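Local coordinates for protein 5-cytosine DNA methyltransferase (Entamoeba histolytica, PDB 3QV2) that binds S-adenosyl-L-homocysteine and probably methylates cytosine at carbon 5 in tRNA or DNA, as expected for a Dnmt2-type methyltransferase, at residues 9-23 with 72-85. Residues are numbered along the deposited sequence; the frame is centred on the assembly and turned at random.
With SAH (S-adenosyl-L-homocysteine), chain B; SO4 (sulfate ion), chain D.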
loop_
_atom_site.group_PDB
_atom_site.type_symbol
_atom_site.label_atom_id
_atom_site.label_comp_id
_atom_site.label_asym_id
_atom_site.label_seq_id
_atom_site.Cartn_x
_atom_site.Cartn_y
_atom_site.Cartn_z
ATOM N N LYS A 9 -23.661 -13.481 7.068
ATOM C CA LYS A 9 -23.444 -12.256 6.312
ATOM C C LYS A 9 -22.206 -12.387 5.433
ATOM O O LYS A 9 -21.298 -13.161 5.737
ATOM C CB LYS A 9 -23.320 -11.046 7.239
ATOM C CG LYS A 9 -23.702 -9.740 6.566
ATOM C CD LYS A 9 -25.161 -9.774 6.128
ATOM C CE LYS A 9 -25.404 -8.896 4.915
ATOM N NZ LYS A 9 -24.623 -9.375 3.740
ATOM N N GLN A 10 -22.172 -11.627 4.345
ATOM C CA GLN A 10 -21.107 -11.767 3.363
ATOM C C GLN A 10 -20.436 -10.435 3.039
ATOM O O GLN A 10 -21.050 -9.372 3.150
ATOM C CB GLN A 10 -21.654 -12.410 2.086
ATOM C CG GLN A 10 -20.592 -12.821 1.084
ATOM C CD GLN A 10 -21.177 -13.552 -0.108
ATOM O OE1 GLN A 10 -20.463 -13.904 -1.047
ATOM N NE2 GLN A 10 -22.485 -13.783 -0.076
ATOM N N VAL A 11 -19.170 -10.505 2.642
ATOM C CA VAL A 11 -18.421 -9.320 2.249
ATOM C C VAL A 11 -18.036 -9.392 0.776
ATOM O O VAL A 11 -17.163 -10.168 0.390
ATOM C CB VAL A 11 -17.145 -9.148 3.097
ATOM C CG1 VAL A 11 -16.315 -7.983 2.577
ATOM C CG2 VAL A 11 -17.506 -8.939 4.558
ATOM N N ASN A 12 -18.700 -8.584 -0.043
ATOM C CA ASN A 12 -18.414 -8.531 -1.470
ATOM C C ASN A 12 -17.737 -7.214 -1.832
ATOM O O ASN A 12 -18.354 -6.151 -1.769
ATOM C CB ASN A 12 -19.698 -8.720 -2.276
ATOM C CG ASN A 12 -20.444 -9.982 -1.890
ATOM O OD1 ASN A 12 -21.606 -9.934 -1.488
ATOM N ND2 ASN A 12 -19.771 -11.122 -2.001
ATOM N N VAL A 13 -16.466 -7.293 -2.213
ATOM C CA VAL A 13 -15.637 -6.101 -2.357
ATOM C C VAL A 13 -15.343 -5.724 -3.805
ATOM O O VAL A 13 -14.989 -6.576 -4.620
ATOM C CB VAL A 13 -14.285 -6.278 -1.631
ATOM C CG1 VAL A 13 -13.496 -4.978 -1.657
ATOM C CG2 VAL A 13 -14.501 -6.745 -0.200
ATOM N N ILE A 14 -15.486 -4.440 -4.113
ATOM C CA ILE A 14 -14.957 -3.896 -5.354
ATOM C C ILE A 14 -13.591 -3.287 -5.058
ATOM O O ILE A 14 -13.492 -2.272 -4.369
ATOM C CB ILE A 14 -15.868 -2.813 -5.955
ATOM C CG1 ILE A 14 -17.299 -3.328 -6.113
ATOM C CG2 ILE A 14 -15.317 -2.349 -7.294
ATOM C CD1 ILE A 14 -18.243 -2.320 -6.737
ATOM N N GLU A 15 -12.540 -3.916 -5.572
ATOM C CA GLU A 15 -11.175 -3.494 -5.279
ATOM C C GLU A 15 -10.688 -2.456 -6.286
ATOM O O GLU A 15 -9.985 -2.786 -7.242
ATOM C CB GLU A 15 -10.246 -4.710 -5.263
ATOM C CG GLU A 15 -8.904 -4.492 -4.584
ATOM C CD GLU A 15 -8.135 -5.789 -4.399
ATOM O OE1 GLU A 15 -7.011 -5.743 -3.858
ATOM O OE2 GLU A 15 -8.654 -6.854 -4.793
ATOM N N PHE A 16 -11.069 -1.202 -6.070
ATOM C CA PHE A 16 -10.666 -0.117 -6.956
ATOM C C PHE A 16 -9.164 0.135 -6.870
ATOM O O PHE A 16 -8.577 0.065 -5.790
ATOM C CB PHE A 16 -11.427 1.165 -6.618
ATOM C CG PHE A 16 -12.912 1.071 -6.840
ATOM C CD1 PHE A 16 -13.432 1.035 -8.122
ATOM C CD2 PHE A 16 -13.788 1.039 -5.767
ATOM C CE1 PHE A 16 -14.795 0.957 -8.330
ATOM C CE2 PHE A 16 -15.154 0.963 -5.970
ATOM C CZ PHE A 16 -15.658 0.923 -7.253
ATOM N N PHE A 17 -8.553 0.439 -8.012
ATOM C CA PHE A 17 -7.111 0.654 -8.082
ATOM C C PHE A 17 -6.394 -0.516 -7.419
ATOM O O PHE A 17 -5.494 -0.327 -6.601
ATOM C CB PHE A 17 -6.729 1.973 -7.405
ATOM C CG PHE A 17 -7.682 3.099 -7.693
ATOM C CD1 PHE A 17 -7.604 3.808 -8.881
ATOM C CD2 PHE A 17 -8.661 3.446 -6.775
ATOM C CE1 PHE A 17 -8.485 4.842 -9.149
ATOM C CE2 PHE A 17 -9.544 4.478 -7.036
ATOM C CZ PHE A 17 -9.456 5.176 -8.224
ATOM N N SER A 18 -6.802 -1.726 -7.792
ATOM C CA SER A 18 -6.362 -2.950 -7.126
ATOM C C SER A 18 -4.849 -3.153 -7.077
ATOM O O SER A 18 -4.335 -3.769 -6.145
ATOM C CB SER A 18 -7.034 -4.170 -7.763
ATOM O OG SER A 18 -6.941 -4.124 -9.175
ATOM N N GLY A 19 -4.137 -2.643 -8.077
ATOM C CA GLY A 19 -2.696 -2.812 -8.131
ATOM C C GLY A 19 -2.290 -4.274 -8.096
ATOM O O GLY A 19 -2.668 -5.047 -8.975
ATOM N N ILE A 20 -1.523 -4.658 -7.079
ATOM C CA ILE A 20 -1.075 -6.043 -6.948
ATOM C C ILE A 20 -1.881 -6.814 -5.904
ATOM O O ILE A 20 -1.539 -7.943 -5.556
ATOM C CB ILE A 20 0.428 -6.134 -6.604
ATOM C CG1 ILE A 20 0.697 -5.569 -5.208
ATOM C CG2 ILE A 20 1.264 -5.410 -7.650
ATOM C CD1 ILE A 20 2.150 -5.653 -4.792
ATOM N N GLY A 21 -2.947 -6.196 -5.406
ATOM C CA GLY A 21 -3.850 -6.855 -4.479
ATOM C C GLY A 21 -3.490 -6.679 -3.017
ATOM O O GLY A 21 -3.712 -7.576 -2.204
ATOM N N GLY A 22 -2.940 -5.518 -2.676
ATOM C CA GLY A 22 -2.563 -5.235 -1.304
ATOM C C GLY A 22 -3.758 -5.189 -0.370
ATOM O O GLY A 22 -3.712 -5.720 0.740
ATOM N N LEU A 23 -4.833 -4.549 -0.820
ATOM C CA LEU A 23 -6.042 -4.427 -0.011
ATOM C C LEU A 23 -6.696 -5.786 0.213
ATOM O O LEU A 23 -7.166 -6.086 1.311
ATOM C CB LEU A 23 -7.033 -3.465 -0.663
ATOM C CG LEU A 23 -6.503 -2.055 -0.925
ATOM C CD1 LEU A 23 -7.559 -1.205 -1.607
ATOM C CD2 LEU A 23 -6.047 -1.413 0.372
ATOM N N ILE A 72 -21.153 -0.718 -12.126
ATOM C CA ILE A 72 -20.754 -0.892 -10.734
ATOM C C ILE A 72 -21.830 -1.621 -9.930
ATOM O O ILE A 72 -21.532 -2.533 -9.159
ATOM C CB ILE A 72 -20.440 0.456 -10.064
ATOM C CG1 ILE A 72 -19.053 0.952 -10.488
ATOM C CG2 ILE A 72 -20.508 0.329 -8.551
ATOM C CD1 ILE A 72 -18.717 2.330 -9.973
ATOM N N GLU A 73 -23.081 -1.223 -10.126
ATOM C CA GLU A 73 -24.191 -1.793 -9.371
ATOM C C GLU A 73 -24.473 -3.236 -9.794
ATOM O O GLU A 73 -24.955 -4.039 -8.996
ATOM C CB GLU A 73 -25.443 -0.925 -9.535
ATOM C CG GLU A 73 -26.373 -0.948 -8.333
ATOM C CD GLU A 73 -27.483 0.082 -8.432
ATOM O OE1 GLU A 73 -27.709 0.810 -7.443
ATOM O OE2 GLU A 73 -28.135 0.160 -9.494
ATOM N N SER A 74 -24.162 -3.559 -11.045
ATOM C CA SER A 74 -24.372 -4.909 -11.561
ATOM C C SER A 74 -23.532 -5.918 -10.789
ATOM O O SER A 74 -23.838 -7.110 -10.765
ATOM C CB SER A 74 -24.038 -4.981 -13.052
ATOM O OG SER A 74 -22.640 -4.882 -13.267
ATOM N N LEU A 75 -22.469 -5.430 -10.159
ATOM C CA LEU A 75 -21.576 -6.279 -9.379
ATOM C C LEU A 75 -22.235 -6.758 -8.089
ATOM O O LEU A 75 -21.814 -7.755 -7.504
ATOM C CB LEU A 75 -20.274 -5.537 -9.062
ATOM C CG LEU A 75 -19.148 -5.621 -10.094
ATOM C CD1 LEU A 75 -19.685 -5.563 -11.514
ATOM C CD2 LEU A 75 -18.116 -4.525 -9.855
ATOM N N ASN A 76 -23.267 -6.043 -7.652
ATOM C CA ASN A 76 -23.977 -6.390 -6.425
ATOM C C ASN A 76 -23.033 -6.571 -5.243
ATOM O O ASN A 76 -23.124 -7.550 -4.504
ATOM C CB ASN A 76 -24.824 -7.651 -6.624
ATOM C CG ASN A 76 -25.917 -7.461 -7.658
ATOM O OD1 ASN A 76 -26.081 -8.279 -8.563
ATOM N ND2 ASN A 76 -26.666 -6.371 -7.532
ATOM N N CYS A 77 -22.122 -5.620 -5.071
ATOM C CA CYS A 77 -21.171 -5.665 -3.968
ATOM C C CYS A 77 -21.620 -4.751 -2.837
ATOM O O CYS A 77 -22.457 -3.872 -3.034
ATOM C CB CYS A 77 -19.772 -5.269 -4.442
ATOM S SG CYS A 77 -18.955 -6.511 -5.467
ATOM N N ASN A 78 -21.057 -4.962 -1.651
ATOM C CA ASN A 78 -21.424 -4.174 -0.480
ATOM C C ASN A 78 -20.217 -3.557 0.220
ATOM O O ASN A 78 -20.319 -3.091 1.354
ATOM C CB ASN A 78 -22.222 -5.030 0.507
ATOM C CG ASN A 78 -21.454 -6.256 0.968
ATOM O OD1 ASN A 78 -20.238 -6.342 0.798
ATOM N ND2 ASN A 78 -22.164 -7.210 1.557
ATOM N N THR A 79 -19.078 -3.551 -0.462
ATOM C CA THR A 79 -17.848 -3.038 0.128
ATOM C C THR A 79 -16.935 -2.386 -0.909
ATOM O O THR A 79 -16.796 -2.878 -2.029
ATOM C CB THR A 79 -17.072 -4.152 0.854
ATOM O OG1 THR A 79 -17.915 -4.765 1.836
ATOM C CG2 THR A 79 -15.842 -3.586 1.535
ATOM N N TRP A 80 -16.316 -1.275 -0.522
ATOM C CA TRP A 80 -15.363 -0.582 -1.378
ATOM C C TRP A 80 -13.979 -0.546 -0.741
ATOM O O TRP A 80 -13.796 0.033 0.328
ATOM C CB TRP A 80 -15.822 0.852 -1.649
ATOM C CG TRP A 80 -16.901 0.986 -2.677
ATOM C CD1 TRP A 80 -17.681 -0.010 -3.191
ATOM C CD2 TRP A 80 -17.317 2.193 -3.323
ATOM N NE1 TRP A 80 -18.559 0.505 -4.115
ATOM C CE2 TRP A 80 -18.353 1.863 -4.215
ATOM C CE3 TRP A 80 -16.910 3.531 -3.234
ATOM C CZ2 TRP A 80 -18.991 2.807 -5.012
ATOM C CZ3 TRP A 80 -17.543 4.473 -4.025
ATOM C CH2 TRP A 80 -18.572 4.106 -4.902
ATOM N N PHE A 81 -13.011 -1.174 -1.401
ATOM C CA PHE A 81 -11.609 -1.035 -1.022
ATOM C C PHE A 81 -10.905 -0.216 -2.090
ATOM O O PHE A 81 -11.116 -0.434 -3.285
ATOM C CB PHE A 81 -10.932 -2.400 -0.889
ATOM C CG PHE A 81 -11.338 -3.165 0.337
ATOM C CD1 PHE A 81 -12.166 -2.593 1.284
ATOM C CD2 PHE A 81 -10.879 -4.455 0.547
ATOM C CE1 PHE A 81 -12.537 -3.294 2.413
ATOM C CE2 PHE A 81 -11.248 -5.162 1.675
ATOM C CZ PHE A 81 -12.077 -4.578 2.609
ATOM N N MET A 82 -10.070 0.729 -1.671
ATOM C CA MET A 82 -9.388 1.583 -2.634
ATOM C C MET A 82 -8.178 2.320 -2.070
ATOM O O MET A 82 -8.186 2.789 -0.931
ATOM C CB MET A 82 -10.364 2.602 -3.223
ATOM C CG MET A 82 -10.822 3.659 -2.232
ATOM S SD MET A 82 -11.820 4.943 -3.010
ATOM C CE MET A 82 -13.146 3.965 -3.705
ATOM N N SER A 83 -7.139 2.413 -2.890
ATOM C CA SER A 83 -6.008 3.285 -2.616
ATOM C C SER A 83 -5.718 4.092 -3.875
ATOM O O SER A 83 -4.898 3.695 -4.705
ATOM C CB SER A 83 -4.784 2.477 -2.187
ATOM O OG SER A 83 -4.470 1.483 -3.142
ATOM N N PRO A 84 -6.413 5.228 -4.028
ATOM C CA PRO A 84 -6.349 6.072 -5.225
ATOM C C PRO A 84 -4.935 6.556 -5.510
ATOM O O PRO A 84 -4.116 6.601 -4.593
ATOM C CB PRO A 84 -7.243 7.263 -4.857
ATOM C CG PRO A 84 -8.160 6.740 -3.799
ATOM C CD PRO A 84 -7.333 5.772 -3.014
ATOM N N PRO A 85 -4.649 6.915 -6.772
ATOM C CA PRO A 85 -3.347 7.485 -7.125
ATOM C C PRO A 85 -2.971 8.594 -6.148
ATOM O O PRO A 85 -3.813 9.428 -5.816
ATOM C CB PRO A 85 -3.592 8.058 -8.520
ATOM C CG PRO A 85 -4.655 7.183 -9.092
ATOM C CD PRO A 85 -5.548 6.821 -7.935
HETATM N N SAH B . -2.969 -0.601 -3.433
HETATM C CA SAH B . -2.548 -1.288 -4.639
HETATM C CB SAH B . -1.941 -0.312 -5.638
HETATM C CG SAH B . -2.397 1.127 -5.620
HETATM S SD SAH B . -1.586 2.266 -6.760
HETATM C C SAH B . -1.574 -2.380 -4.276
HETATM O O SAH B . -0.707 -2.753 -5.117
HETATM O OXT SAH B . -1.631 -2.930 -3.124
HETATM C "C5'" SAH B . -2.818 3.066 -7.766
HETATM C "C4'" SAH B . -3.384 2.313 -8.913
HETATM O "O4'" SAH B . -4.488 3.001 -9.388
HETATM C "C3'" SAH B . -2.403 2.260 -9.999
HETATM O "O3'" SAH B . -1.966 0.955 -10.172
HETATM C "C2'" SAH B . -3.062 2.723 -11.193
HETATM O "O2'" SAH B . -2.864 1.821 -12.224
HETATM C "C1'" SAH B . -4.482 2.790 -10.835
HETATM N N9 SAH B . -5.173 3.791 -11.597
HETATM C C8 SAH B . -4.856 5.069 -11.842
HETATM N N7 SAH B . -5.833 5.583 -12.607
HETATM C C5 SAH B . -6.756 4.619 -12.838
HETATM C C6 SAH B . -7.955 4.589 -13.554
HETATM N N6 SAH B . -8.431 5.763 -14.244
HETATM N N1 SAH B . -8.651 3.439 -13.584
HETATM C C2 SAH B . -8.228 2.336 -12.952
HETATM N N3 SAH B . -7.083 2.342 -12.259
HETATM C C4 SAH B . -6.336 3.459 -12.189
HETATM S S SO4 D . -25.717 -7.154 1.205
HETATM O O1 SO4 D . -25.129 -6.840 -0.093
HETATM O O2 SO4 D . -24.861 -6.656 2.278
HETATM O O3 SO4 D . -27.029 -6.518 1.298
HETATM O O4 SO4 D . -25.856 -8.601 1.334
#
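Ile14 N donates to Thr79 O (2.9 Å) and Ile14 O accepts from Phe81 N, pairing strands 11-16 and 79-82 in parallel. Phe16 N then reaches Phe81 O. At the start of the pair the side-chain amide of Asn78 grips the backbone of the other strand at two points: ND2 donates to Gln10 O (2.9 Å) and OD1 accepts from Asn12 N (2.8 Å). OD1 also takes a bond from Thr79 OG1 on the opposite face of the amide, so the group is held against rotation. A sulfate ion, probably from the crystallisation liquor, lies between Asn78 ND2 and the poorly ordered Lys9.

Aromatic contacts lie on both faces of the sheet. Phe16 sets its edge on the indole face of Trp80, Phe16 CE2 lying 3.6 Å from Trp80 CD2, with the planes at 79°. Val13 CG1, anti to its own N (chi1 -174°), sits over the Phe81 ring.

Ile14 CD1 meets Leu75 CD2 (3.8 Å) and Ile72 CG2.

Past the strands, Pro84 CA and Pro85 CD cover one face of Phe17. Ser83 OG accepts from the amino N of S-adenosyl-L-homocysteine (2.6 Å), while Ile20 N donates to its carboxylate atom O (2.9 Å). Parallel strands whose C-terminal loops bind the cofactor product characterise the Rossmann-like class I methyltransferase fold.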